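Side-chain contacts in LysR family transcriptional regulator (Vibrio vulnificus, PDB 5B7H), which probably regulates transcription as a DNA-binding LysR-type factor of the OxyR group, this chain being its regulatory domain without the DNA-binding part: residues G16-G21 and S205-Q210; P28-D33 and V68-L73; Q36-N39 and Q44-L47; N39-Q44 and A212-E217. The protein carries 1 engineered substitution. All coordinates share one frame; numbering follows the deposited sequence. Where two conformers were deposited one is given.

Overall arrangement
From the N terminus, strand 16-22 enters first, and contact 1 joins it to helix 205-217 near the C terminus, closing a loop that takes in most of the chain. Within that span, contact 2 lays helix 27-41 against strand 68-73, and contact 3, inside contact 2 in turn, folds the end of the same helix back onto strand 45-51. Contact 4 runs from residues 39-44 to residues 212-217, so it crosses contacts 1 and 2, while it shares Asn39 and Gln44 with contact 3. Together they fix helices 27-41 and 205-217 to each other and to the neighbouring strands 45-51, 16-22 and 68-73 of one mixed sheet.

Contact 1 (G16-G21 and S205-Q210); sequences GQLKLG and SKTFNQ
Leu18 on strand 16-22 and Thr207 on helix 205-217 are the residues whose CA atoms come closest, 9.2 Å apart. No hydrogen bond crosses the interface, which is a case of helix-on-sheet packing in the alpha/beta regulatory domain of LysR-type proteins, a domain with the fold of periplasmic binding proteins. Leu18 points its side chain at the helix and divides it between two residues. Its CD2 methyl faces CG2 of Thr207 loosely, at 4.3 Å, while CD1 comes to the ring of Phe208. The leucine torsion (chi1 -159°, CG opposite the backbone N) goes with a side chain directed at the helix, where its two methyls take different partners.

Thr207 is split by chemistry: its methyl serves this apolar layer, and its OG1 is hydrogen-bonded to the carbonyl O of Ser13. Phe208 leaves the helix at a slant, and its ring still swings in far enough to reach the strand; there it also meets the ring of Trp198, the planes inclined at about 45°, and packs on Val68 of the next strand. Leu18 approaches Phe208 at the ring edge, close to the ring plane, with CD1 lying 3.9 Å from CE1.

Contact 2 (P28-D33 and V68-L73); sequences PFLLCD and VLILAL
Leu30 and Leu31, consecutive residues near the start of helix 27-41, close on Ile70 of strand 68-73 in a wholly apolar, buried contact between a helix and the central sheet. It lies about 7 Å from the centre of the chain, measured between centres, and all three touching residues are buried. The backbones stay well separated, CA of Leu31 being 9.5 Å from CA of Ile70, and the side chains bridge the interval.

Ile70 meets its two neighbours with different branches. Its longer arm, extended beyond CG1 (chi2 176°), brings CD1 to 4.0 Å from CD2 of Leu31; these two side chains run past each other in opposite senses. The short branch, CG2, lies 4.0 Å from CD2 of Leu30, which comes in at a slant. Leu30 was modelled in two conformers, so this second touch describes only one of them.

Around the trio, Leu20 of the adjacent strand 16-22 packs on both Leu31 and Ile70, and Ile194 and Leu196 of the adjacent strand 180-198 also touch Ile70. Leu31 also reaches Gln154 of the second subunit. Leu69 and Leu71 pack instead on helix 54-62.

With no polar side-chain atom at the interface and no hydrogen bond across it, the contact has no directional component: dispersion and the exclusion of water probably hold it.

Contact 3 (Q36-N39 and Q44-L47); sequences QEIN and QLNL
Ile38, near the end of helix 27-41, places a single methyl, CD1, against both Leu45 and Leu47 of the strand that follows. These elements belong to a beta-alpha-beta unit, strand 16-22, helix 27-41 and strand 45-51, in which the two strands run parallel and the helix packs across them.

Leu45 opens the strand and turns toward the helix; its CD2 lies 4.3 Å from CD1 of Ile38, a loose touch, and its carbonyl O is about as near. Asn46 starts away from the helix, and its backbone does different work, bonding to Gly16 and Leu18 on the neighbouring strand. Leu47 turns back and makes the tighter meeting, its CD2 3.6 Å from CD1 of Ile38, with the two side chains crossing at about a right angle. The isoleucine reaches this point through a torsion less common for isoleucine in a helix: CG1 sits between the backbone N and the carbonyl carbon (chi1 68°), and the arm then extends to its terminal methyl.

Leu47 leans on Leu18 and Leu20 as well, while Asn158 of the second subunit packs on both Ile38 and Leu47. Nearby, Asn39 ND2 is hydrogen-bonded to the carbonyl O of Ala157 of that subunit.

Only aliphatic carbon meets aliphatic carbon between the side chains, so the contact carries no directional bond, and shape fit between methyl groups probably contributes to how the helix sits on the strand.

Contact 4 (N39-Q44 and A212-E217); sequences NQRFPQ and AEVVSE
Arg41 and Glu217 form a salt bridge between helices 27-41 and 205-217, and beside it Phe42 meets Val214. The arginine chain is straight at first and then bends at its third torsion (chi3 48°), which brings the guanidinium group across to the partner helix. There NH2 donates to OE1 of Glu217 at 2.7 Å, with an N-H...O angle of 152°, and the acceptor uses its syn lone pair, on the side of the other oxygen. Guanidinium and carboxylate planes differ by only 14°, so this salt bridge lies nearly flat, although a single N-H carries it. Glu217 reaches out by an extended chain beyond CG. In the conformer given, Glu37 OE2 also forms a salt bridge with NH2, and the arginine's charge probably offsets that of both acids.

In this alpha/beta domain the last helix of the chain packs beside the helix of the first beta-alpha-beta unit. Val214 supplies the apolar part through one branch: CG2 lies 3.6 Å above the guanidinium plane of Arg41, toward its rim, and equally 3.6 Å from CE2 of Phe42, which it meets at the ring edge. Phe42 is the first residue past the helix to leave helical angles, and one face of its ring is overlain by CB of Arg41.

Contact 1 (G16-G21 and S205-Q210)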
loop_
_atom_site.group_PDB
_atom_site.type_symbol
_atom_site.label_atom_id
_atom_site.label_comp_id
_atom_site.label_asym_id
_atom_site.label_seq_id
_atom_site.Cartn_x
_atom_site.Cartn_y
_atom_site.Cartn_z
ATOM N N GLY A 16 -1.273 -25.883 -9.910
ATOM C CA GLY A 16 -2.650 -25.458 -9.838
ATOM C C GLY A 16 -2.765 -24.105 -9.166
ATOM O O GLY A 16 -1.821 -23.317 -9.148
ATOM N N GLN A 17 -3.894 -23.845 -8.544
ATOM C CA GLN A 17 -4.194 -22.512 -8.051
ATOM C C GLN A 17 -4.241 -22.518 -6.529
ATOM O O GLN A 17 -4.715 -23.475 -5.915
ATOM C CB GLN A 17 -5.513 -22.101 -8.623
ATOM C CG GLN A 17 -6.000 -20.765 -8.250
ATOM C CD GLN A 17 -7.323 -20.512 -8.917
ATOM O OE1 GLN A 17 -7.368 -20.114 -10.089
ATOM N NE2 GLN A 17 -8.417 -20.751 -8.185
ATOM N N LEU A 18 -3.726 -21.444 -5.924
ATOM C CA LEU A 18 -3.793 -21.249 -4.486
ATOM C C LEU A 18 -4.288 -19.831 -4.237
ATOM O O LEU A 18 -3.786 -18.908 -4.885
ATOM C CB LEU A 18 -2.387 -21.430 -3.921
ATOM C CG LEU A 18 -2.172 -21.751 -2.473
ATOM C CD1 LEU A 18 -2.873 -23.073 -2.202
ATOM C CD2 LEU A 18 -0.669 -21.863 -2.251
ATOM N N LYS A 19 -5.270 -19.667 -3.334
ATOM C CA LYS A 19 -5.728 -18.366 -2.860
ATOM C C LYS A 19 -5.019 -18.026 -1.557
ATOM O O LYS A 19 -5.238 -18.670 -0.533
ATOM C CB LYS A 19 -7.261 -18.289 -2.715
ATOM C CG LYS A 19 -7.971 -18.518 -4.067
ATOM C CD LYS A 19 -9.453 -18.727 -3.901
ATOM C CE LYS A 19 -10.234 -18.303 -5.123
ATOM N NZ LYS A 19 -11.685 -18.506 -4.861
ATOM N N LEU A 20 -4.230 -16.975 -1.579
ATOM C CA LEU A 20 -3.382 -16.632 -0.437
ATOM C C LEU A 20 -3.723 -15.224 0.026
ATOM O O LEU A 20 -3.768 -14.301 -0.788
ATOM C CB LEU A 20 -1.878 -16.729 -0.827
ATOM C CG LEU A 20 -0.893 -16.421 0.300
ATOM C CD1 LEU A 20 0.400 -17.288 0.051
ATOM C CD2 LEU A 20 -0.534 -14.947 0.352
ATOM N N GLY A 21 -3.928 -15.056 1.329
ATOM C CA GLY A 21 -4.211 -13.766 1.924
ATOM C C GLY A 21 -2.985 -13.275 2.676
ATOM O O GLY A 21 -2.238 -14.062 3.253
ATOM N N SER A 205 -2.021 -29.578 2.842
ATOM C CA SER A 205 -0.969 -29.254 3.799
ATOM C C SER A 205 0.420 -29.549 3.246
ATOM O O SER A 205 1.381 -28.877 3.631
ATOM C CB SER A 205 -1.169 -30.025 5.094
ATOM O OG SER A 205 -1.258 -31.387 4.763
ATOM N N LYS A 206 0.548 -30.520 2.335
ATOM C CA LYS A 206 1.836 -30.712 1.667
ATOM C C LYS A 206 2.244 -29.463 0.884
ATOM O O LYS A 206 3.424 -29.068 0.895
ATOM C CB LYS A 206 1.756 -31.964 0.774
ATOM C CG LYS A 206 3.006 -32.284 -0.014
ATOM C CD LYS A 206 3.145 -33.799 -0.275
ATOM C CE LYS A 206 3.645 -34.086 -1.714
ATOM N NZ LYS A 206 4.815 -33.259 -2.168
ATOM N N THR A 207 1.286 -28.846 0.174
ATOM C CA THR A 207 1.549 -27.589 -0.514
ATOM C C THR A 207 1.948 -26.497 0.478
ATOM O O THR A 207 2.896 -25.752 0.236
ATOM C CB THR A 207 0.292 -27.159 -1.283
ATOM O OG1 THR A 207 -0.109 -28.240 -2.130
ATOM C CG2 THR A 207 0.544 -25.954 -2.112
ATOM N N PHE A 208 1.227 -26.391 1.604
ATOM C CA PHE A 208 1.495 -25.304 2.548
ATOM C C PHE A 208 2.864 -25.447 3.171
ATOM O O PHE A 208 3.562 -24.437 3.352
ATOM C CB PHE A 208 0.430 -25.245 3.639
ATOM C CG PHE A 208 -0.977 -25.039 3.114
ATOM C CD1 PHE A 208 -1.230 -24.304 1.941
ATOM C CD2 PHE A 208 -2.049 -25.645 3.768
ATOM C CE1 PHE A 208 -2.559 -24.182 1.472
ATOM C CE2 PHE A 208 -3.365 -25.505 3.314
ATOM C CZ PHE A 208 -3.613 -24.773 2.151
ATOM N N ASN A 209 3.280 -26.683 3.463
ATOM C CA ASN A 209 4.599 -26.865 4.059
ATOM C C ASN A 209 5.705 -26.550 3.049
ATOM O O ASN A 209 6.715 -25.943 3.420
ATOM C CB ASN A 209 4.720 -28.258 4.690
ATOM C CG ASN A 209 3.995 -28.359 6.053
ATOM O OD1 ASN A 209 4.115 -27.489 6.919
ATOM N ND2 ASN A 209 3.244 -29.439 6.232
ATOM N N GLN A 210 5.534 -26.907 1.764
ATOM C CA GLN A 210 6.529 -26.483 0.753
ATOM C C GLN A 210 6.574 -24.969 0.612
ATOM O O GLN A 210 7.647 -24.382 0.457
ATOM C CB GLN A 210 6.245 -27.065 -0.632
ATOM C CG GLN A 210 6.488 -28.570 -0.730
ATOM C CD GLN A 210 6.008 -29.164 -2.034
ATOM O OE1 GLN A 210 4.858 -29.624 -2.139
ATOM N NE2 GLN A 210 6.882 -29.161 -3.044
#

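Contact 2 (P28-D33 and V68-L73)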
loop_
_atom_site.group_PDB
_atom_site.type_symbol
_atom_site.label_atom_id
_atom_site.label_comp_id
_atom_site.label_asym_id
_atom_site.label_seq_id
_atom_site.Cartn_x
_atom_site.Cartn_y
_atom_site.Cartn_z
ATOM N N PRO A 28 3.029 -5.844 0.326
ATOM C CA PRO A 28 3.759 -5.105 -0.723
ATOM C C PRO A 28 5.217 -5.500 -0.797
ATOM O O PRO A 28 5.864 -5.132 -1.774
ATOM C CB PRO A 28 3.646 -3.642 -0.289
ATOM C CG PRO A 28 2.536 -3.600 0.708
ATOM C CD PRO A 28 2.559 -4.952 1.402
ATOM N N PHE A 29 5.768 -6.131 0.246
ATOM C CA PHE A 29 7.209 -6.351 0.334
ATOM C C PHE A 29 7.498 -7.821 0.041
ATOM O O PHE A 29 7.957 -8.161 -1.058
ATOM C CB PHE A 29 7.658 -5.892 1.724
ATOM C CG PHE A 29 7.031 -4.547 2.142
ATOM C CD1 PHE A 29 7.258 -3.385 1.384
ATOM C CD2 PHE A 29 6.192 -4.479 3.237
ATOM C CE1 PHE A 29 6.685 -2.165 1.745
ATOM C CE2 PHE A 29 5.611 -3.277 3.606
ATOM C CZ PHE A 29 5.849 -2.110 2.851
ATOM N N LEU A 30 7.123 -8.718 0.945
ATOM C CA LEU A 30 7.510 -10.116 0.832
ATOM C C LEU A 30 6.920 -10.799 -0.390
ATOM O O LEU A 30 7.555 -11.701 -0.963
ATOM C CB LEU A 30 7.054 -10.838 2.103
ATOM C CG LEU A 30 7.182 -12.346 2.180
ATOM C CD1 LEU A 30 8.657 -12.750 2.188
ATOM C CD2 LEU A 30 6.485 -12.854 3.481
ATOM N N LEU A 31 5.687 -10.439 -0.798
ATOM C CA LEU A 31 5.070 -11.190 -1.894
ATOM C C LEU A 31 5.738 -10.949 -3.231
ATOM O O LEU A 31 5.689 -11.838 -4.088
ATOM C CB LEU A 31 3.568 -10.889 -1.987
ATOM C CG LEU A 31 2.776 -11.331 -0.750
ATOM C CD1 LEU A 31 1.282 -10.980 -1.022
ATOM C CD2 LEU A 31 2.927 -12.829 -0.453
ATOM N N CYS A 32 6.395 -9.806 -3.413
ATOM C CA CYS A 32 7.141 -9.588 -4.642
ATOM C C CYS A 32 8.212 -10.661 -4.766
ATOM O O CYS A 32 8.379 -11.285 -5.828
ATOM C CB CYS A 32 7.826 -8.213 -4.592
ATOM S SG CYS A 32 6.711 -6.785 -4.632
ATOM N N ASP A 33 8.933 -10.900 -3.654
ATOM C CA ASP A 33 10.022 -11.882 -3.657
ATOM C C ASP A 33 9.463 -13.291 -3.821
ATOM O O ASP A 33 10.033 -14.119 -4.554
ATOM C CB ASP A 33 10.790 -11.824 -2.320
ATOM C CG ASP A 33 11.433 -10.464 -2.028
ATOM O OD1 ASP A 33 11.436 -10.097 -0.814
ATOM O OD2 ASP A 33 11.940 -9.808 -2.972
ATOM N N VAL A 68 -4.739 -20.131 2.414
ATOM C CA VAL A 68 -3.646 -19.970 3.356
ATOM C C VAL A 68 -3.391 -18.482 3.506
ATOM O O VAL A 68 -3.662 -17.691 2.588
ATOM C CB VAL A 68 -2.385 -20.731 2.857
ATOM C CG1 VAL A 68 -1.895 -20.160 1.492
ATOM C CG2 VAL A 68 -1.252 -20.770 3.863
ATOM N N LEU A 69 -2.882 -18.094 4.661
ATOM C CA LEU A 69 -2.557 -16.708 4.973
ATOM C C LEU A 69 -1.093 -16.612 5.326
ATOM O O LEU A 69 -0.514 -17.544 5.894
ATOM C CB LEU A 69 -3.340 -16.188 6.202
ATOM C CG LEU A 69 -4.859 -16.489 6.207
ATOM C CD1 LEU A 69 -5.474 -16.000 7.544
ATOM C CD2 LEU A 69 -5.509 -15.828 4.971
ATOM N N ILE A 70 -0.508 -15.457 5.035
ATOM C CA ILE A 70 0.772 -15.041 5.592
ATOM C C ILE A 70 0.448 -13.888 6.525
ATOM O O ILE A 70 -0.039 -12.821 6.078
ATOM C CB ILE A 70 1.803 -14.677 4.509
ATOM C CG1 ILE A 70 2.120 -15.902 3.632
ATOM C CG2 ILE A 70 3.035 -14.098 5.198
ATOM C CD1 ILE A 70 3.111 -15.598 2.397
ATOM N N LEU A 71 0.687 -14.113 7.812
ATOM C CA LEU A 71 0.348 -13.163 8.861
ATOM C C LEU A 71 1.591 -12.823 9.656
ATOM O O LEU A 71 2.588 -13.544 9.649
ATOM C CB LEU A 71 -0.678 -13.785 9.850
ATOM C CG LEU A 71 -2.071 -14.190 9.324
ATOM C CD1 LEU A 71 -2.972 -14.619 10.448
ATOM C CD2 LEU A 71 -2.697 -13.010 8.597
ATOM N N ALA A 72 1.509 -11.695 10.363
ATOM C CA ALA A 72 2.399 -11.448 11.501
ATOM C C ALA A 72 1.809 -12.088 12.761
ATOM O O ALA A 72 0.609 -11.963 13.036
ATOM C CB ALA A 72 2.610 -9.939 11.690
ATOM N N LEU A 73 2.654 -12.824 13.490
ATOM C CA LEU A 73 2.227 -13.534 14.685
ATOM C C LEU A 73 2.960 -12.976 15.903
ATOM O O LEU A 73 4.057 -12.432 15.777
ATOM C CB LEU A 73 2.519 -15.036 14.525
ATOM C CG LEU A 73 1.745 -15.733 13.388
ATOM C CD1 LEU A 73 2.172 -17.234 13.434
ATOM C CD2 LEU A 73 0.220 -15.620 13.464
#

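Contact 3 (Q36-N39 and Q44-L47)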
loop_
_atom_site.group_PDB
_atom_site.type_symbol
_atom_site.label_atom_id
_atom_site.label_comp_id
_atom_site.label_asym_id
_atom_site.label_seq_id
_atom_site.Cartn_x
_atom_site.Cartn_y
_atom_site.Cartn_z
ATOM N N GLN A 36 8.575 -13.983 -7.523
ATOM C CA GLN A 36 9.720 -14.298 -8.365
ATOM C C GLN A 36 10.287 -15.685 -8.076
ATOM O O GLN A 36 10.736 -16.377 -8.993
ATOM C CB GLN A 36 10.800 -13.267 -8.154
ATOM C CG GLN A 36 10.392 -11.877 -8.610
ATOM C CD GLN A 36 9.921 -11.866 -10.065
ATOM O OE1 GLN A 36 10.668 -12.217 -10.976
ATOM N NE2 GLN A 36 8.675 -11.425 -10.293
ATOM N N GLU A 37 10.277 -16.103 -6.808
ATOM C CA GLU A 37 10.810 -17.417 -6.489
ATOM C C GLU A 37 9.909 -18.531 -7.020
ATOM O O GLU A 37 10.399 -19.493 -7.612
ATOM C CB GLU A 37 11.004 -17.540 -4.982
ATOM C CG GLU A 37 11.630 -18.841 -4.546
ATOM C CD GLU A 37 13.141 -18.889 -4.732
ATOM O OE1 GLU A 37 13.703 -18.118 -5.548
ATOM O OE2 GLU A 37 13.767 -19.726 -4.047
ATOM N N ILE A 38 8.589 -18.422 -6.821
ATOM C CA ILE A 38 7.713 -19.483 -7.326
ATOM C C ILE A 38 7.633 -19.515 -8.849
ATOM O O ILE A 38 7.472 -20.612 -9.439
ATOM C CB ILE A 38 6.330 -19.487 -6.685
ATOM C CG1 ILE A 38 5.552 -18.266 -7.099
ATOM C CG2 ILE A 38 6.434 -19.645 -5.138
ATOM C CD1 ILE A 38 4.061 -18.481 -6.730
ATOM N N ASN A 39 7.813 -18.364 -9.521
ATOM C CA ASN A 39 7.792 -18.371 -10.979
ATOM C C ASN A 39 8.824 -19.351 -11.521
ATOM O O ASN A 39 8.582 -20.041 -12.520
ATOM C CB ASN A 39 8.080 -16.969 -11.501
ATOM C CG ASN A 39 6.846 -16.077 -11.540
ATOM O OD1 ASN A 39 5.725 -16.508 -11.290
ATOM N ND2 ASN A 39 7.082 -14.807 -11.862
ATOM N N GLN A 44 4.063 -23.926 -12.335
ATOM C CA GLN A 44 2.651 -24.243 -12.541
ATOM C C GLN A 44 1.771 -23.845 -11.367
ATOM O O GLN A 44 0.589 -24.203 -11.345
ATOM C CB GLN A 44 2.441 -25.721 -12.864
ATOM C CG GLN A 44 2.604 -26.025 -14.343
ATOM C CD GLN A 44 4.035 -25.965 -14.732
ATOM O OE1 GLN A 44 4.856 -26.697 -14.175
ATOM N NE2 GLN A 44 4.373 -25.070 -15.660
ATOM N N LEU A 45 2.309 -23.120 -10.402
ATOM C CA LEU A 45 1.523 -22.624 -9.283
ATOM C C LEU A 45 1.034 -21.215 -9.580
ATOM O O LEU A 45 1.847 -20.309 -9.819
ATOM C CB LEU A 45 2.349 -22.608 -8.002
ATOM C CG LEU A 45 1.580 -22.272 -6.723
ATOM C CD1 LEU A 45 0.415 -23.244 -6.474
ATOM C CD2 LEU A 45 2.552 -22.308 -5.582
ATOM N N ASN A 46 -0.286 -21.036 -9.573
ATOM C CA ASN A 46 -0.900 -19.737 -9.832
ATOM C C ASN A 46 -1.372 -19.210 -8.491
ATOM O O ASN A 46 -2.171 -19.870 -7.818
ATOM C CB ASN A 46 -2.092 -19.869 -10.783
ATOM C CG ASN A 46 -1.663 -20.105 -12.214
ATOM O OD1 ASN A 46 -0.471 -20.170 -12.505
ATOM N ND2 ASN A 46 -2.618 -20.213 -13.113
ATOM N N LEU A 47 -0.880 -18.032 -8.090
ATOM C CA LEU A 47 -1.158 -17.496 -6.771
ATOM C C LEU A 47 -2.142 -16.344 -6.905
ATOM O O LEU A 47 -1.762 -15.256 -7.347
ATOM C CB LEU A 47 0.164 -17.055 -6.132
ATOM C CG LEU A 47 0.412 -17.059 -4.650
ATOM C CD1 LEU A 47 0.077 -18.415 -4.034
ATOM C CD2 LEU A 47 1.878 -16.689 -4.458
#

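Contact 4 (N39-Q44 and A212-E217)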
loop_
_atom_site.group_PDB
_atom_site.type_symbol
_atom_site.label_atom_id
_atom_site.label_comp_id
_atom_site.label_asym_id
_atom_site.label_seq_id
_atom_site.Cartn_x
_atom_site.Cartn_y
_atom_site.Cartn_z
ATOM N N ASN A 39 7.813 -18.364 -9.521
ATOM C CA ASN A 39 7.792 -18.371 -10.979
ATOM C C ASN A 39 8.824 -19.351 -11.521
ATOM O O ASN A 39 8.582 -20.041 -12.520
ATOM C CB ASN A 39 8.080 -16.969 -11.501
ATOM C CG ASN A 39 6.846 -16.077 -11.540
ATOM O OD1 ASN A 39 5.725 -16.508 -11.290
ATOM N ND2 ASN A 39 7.082 -14.807 -11.862
ATOM N N GLN A 40 9.987 -19.413 -10.875
ATOM C CA GLN A 40 11.057 -20.287 -11.323
ATOM C C GLN A 40 10.929 -21.687 -10.733
ATOM O O GLN A 40 11.007 -22.694 -11.460
ATOM C CB GLN A 40 12.374 -19.663 -10.907
ATOM C CG GLN A 40 13.537 -20.549 -11.385
ATOM C CD GLN A 40 14.861 -19.997 -11.009
ATOM O OE1 GLN A 40 15.144 -19.787 -9.831
ATOM N NE2 GLN A 40 15.705 -19.770 -12.005
ATOM N N ARG A 41 10.686 -21.780 -9.421
ATOM C CA ARG A 41 10.770 -23.065 -8.748
ATOM C C ARG A 41 9.497 -23.888 -8.891
ATOM O O ARG A 41 9.562 -25.134 -8.896
ATOM C CB ARG A 41 11.133 -22.843 -7.283
ATOM C CG ARG A 41 12.546 -22.283 -7.131
ATOM C CD ARG A 41 12.889 -22.015 -5.666
ATOM N NE ARG A 41 12.548 -23.147 -4.808
ATOM C CZ ARG A 41 12.709 -23.154 -3.486
ATOM N NH1 ARG A 41 12.379 -24.241 -2.781
ATOM N NH2 ARG A 41 13.183 -22.076 -2.875
ATOM N N PHE A 42 8.345 -23.239 -8.993
ATOM C CA PHE A 42 7.056 -23.918 -9.088
ATOM C C PHE A 42 6.247 -23.216 -10.163
ATOM O O PHE A 42 5.254 -22.540 -9.884
ATOM C CB PHE A 42 6.327 -23.899 -7.740
ATOM C CG PHE A 42 7.138 -24.487 -6.622
ATOM C CD1 PHE A 42 7.396 -25.848 -6.594
ATOM C CD2 PHE A 42 7.670 -23.696 -5.625
ATOM C CE1 PHE A 42 8.169 -26.412 -5.578
ATOM C CE2 PHE A 42 8.437 -24.258 -4.593
ATOM C CZ PHE A 42 8.689 -25.610 -4.578
ATOM N N PRO A 43 6.632 -23.383 -11.422
ATOM C CA PRO A 43 6.084 -22.535 -12.480
ATOM C C PRO A 43 4.636 -22.815 -12.813
ATOM O O PRO A 43 4.035 -22.002 -13.536
ATOM C CB PRO A 43 7.005 -22.828 -13.677
ATOM C CG PRO A 43 7.626 -24.145 -13.358
ATOM C CD PRO A 43 7.728 -24.246 -11.871
ATOM N N GLN A 44 4.063 -23.926 -12.335
ATOM C CA GLN A 44 2.651 -24.243 -12.541
ATOM C C GLN A 44 1.771 -23.845 -11.367
ATOM O O GLN A 44 0.589 -24.203 -11.345
ATOM C CB GLN A 44 2.441 -25.721 -12.864
ATOM C CG GLN A 44 2.604 -26.025 -14.343
ATOM C CD GLN A 44 4.035 -25.965 -14.732
ATOM O OE1 GLN A 44 4.856 -26.697 -14.175
ATOM N NE2 GLN A 44 4.373 -25.070 -15.660
ATOM N N ALA A 212 5.858 -22.856 2.969
ATOM C CA ALA A 212 6.489 -22.330 4.176
ATOM C C ALA A 212 8.013 -22.375 4.052
ATOM O O ALA A 212 8.686 -21.407 4.446
ATOM C CB ALA A 212 6.040 -23.160 5.399
ATOM N N GLU A 213 8.555 -23.452 3.455
ATOM C CA GLU A 213 10.005 -23.534 3.242
ATOM C C GLU A 213 10.494 -22.411 2.342
ATOM O O GLU A 213 11.533 -21.776 2.619
ATOM C CB GLU A 213 10.364 -24.874 2.608
ATOM C CG GLU A 213 9.932 -26.075 3.443
ATOM C CD GLU A 213 10.672 -26.170 4.760
ATOM O OE1 GLU A 213 11.683 -25.448 4.942
ATOM O OE2 GLU A 213 10.235 -26.972 5.618
ATOM N N VAL A 214 9.750 -22.145 1.262
ATOM C CA VAL A 214 10.126 -21.068 0.338
ATOM C C VAL A 214 10.127 -19.711 1.037
ATOM O O VAL A 214 11.084 -18.927 0.944
ATOM C CB VAL A 214 9.166 -21.056 -0.869
ATOM C CG1 VAL A 214 9.469 -19.835 -1.730
ATOM C CG2 VAL A 214 9.335 -22.320 -1.711
ATOM N N VAL A 215 9.075 -19.427 1.808
ATOM C CA VAL A 215 8.978 -18.147 2.482
ATOM C C VAL A 215 10.072 -18.013 3.520
ATOM O O VAL A 215 10.674 -16.948 3.658
ATOM C CB VAL A 215 7.579 -17.991 3.107
ATOM C CG1 VAL A 215 7.503 -16.714 3.953
ATOM C CG2 VAL A 215 6.539 -17.980 2.010
ATOM N N SER A 216 10.362 -19.103 4.251
ATOM C CA SER A 216 11.426 -19.047 5.249
ATOM C C SER A 216 12.754 -18.614 4.630
ATOM O O SER A 216 13.534 -17.899 5.272
ATOM C CB SER A 216 11.532 -20.412 5.938
ATOM O OG SER A 216 12.334 -21.320 5.202
ATOM N N GLU A 217 12.996 -18.989 3.367
ATOM C CA GLU A 217 14.250 -18.601 2.711
ATOM C C GLU A 217 14.284 -17.123 2.307
ATOM O O GLU A 217 15.373 -16.583 2.063
ATOM C CB GLU A 217 14.508 -19.522 1.507
ATOM C CG GLU A 217 14.770 -20.981 1.892
ATOM C CD GLU A 217 14.388 -21.987 0.780
ATOM O OE1 GLU A 217 14.176 -21.564 -0.384
ATOM O OE2 GLU A 217 14.286 -23.207 1.072
#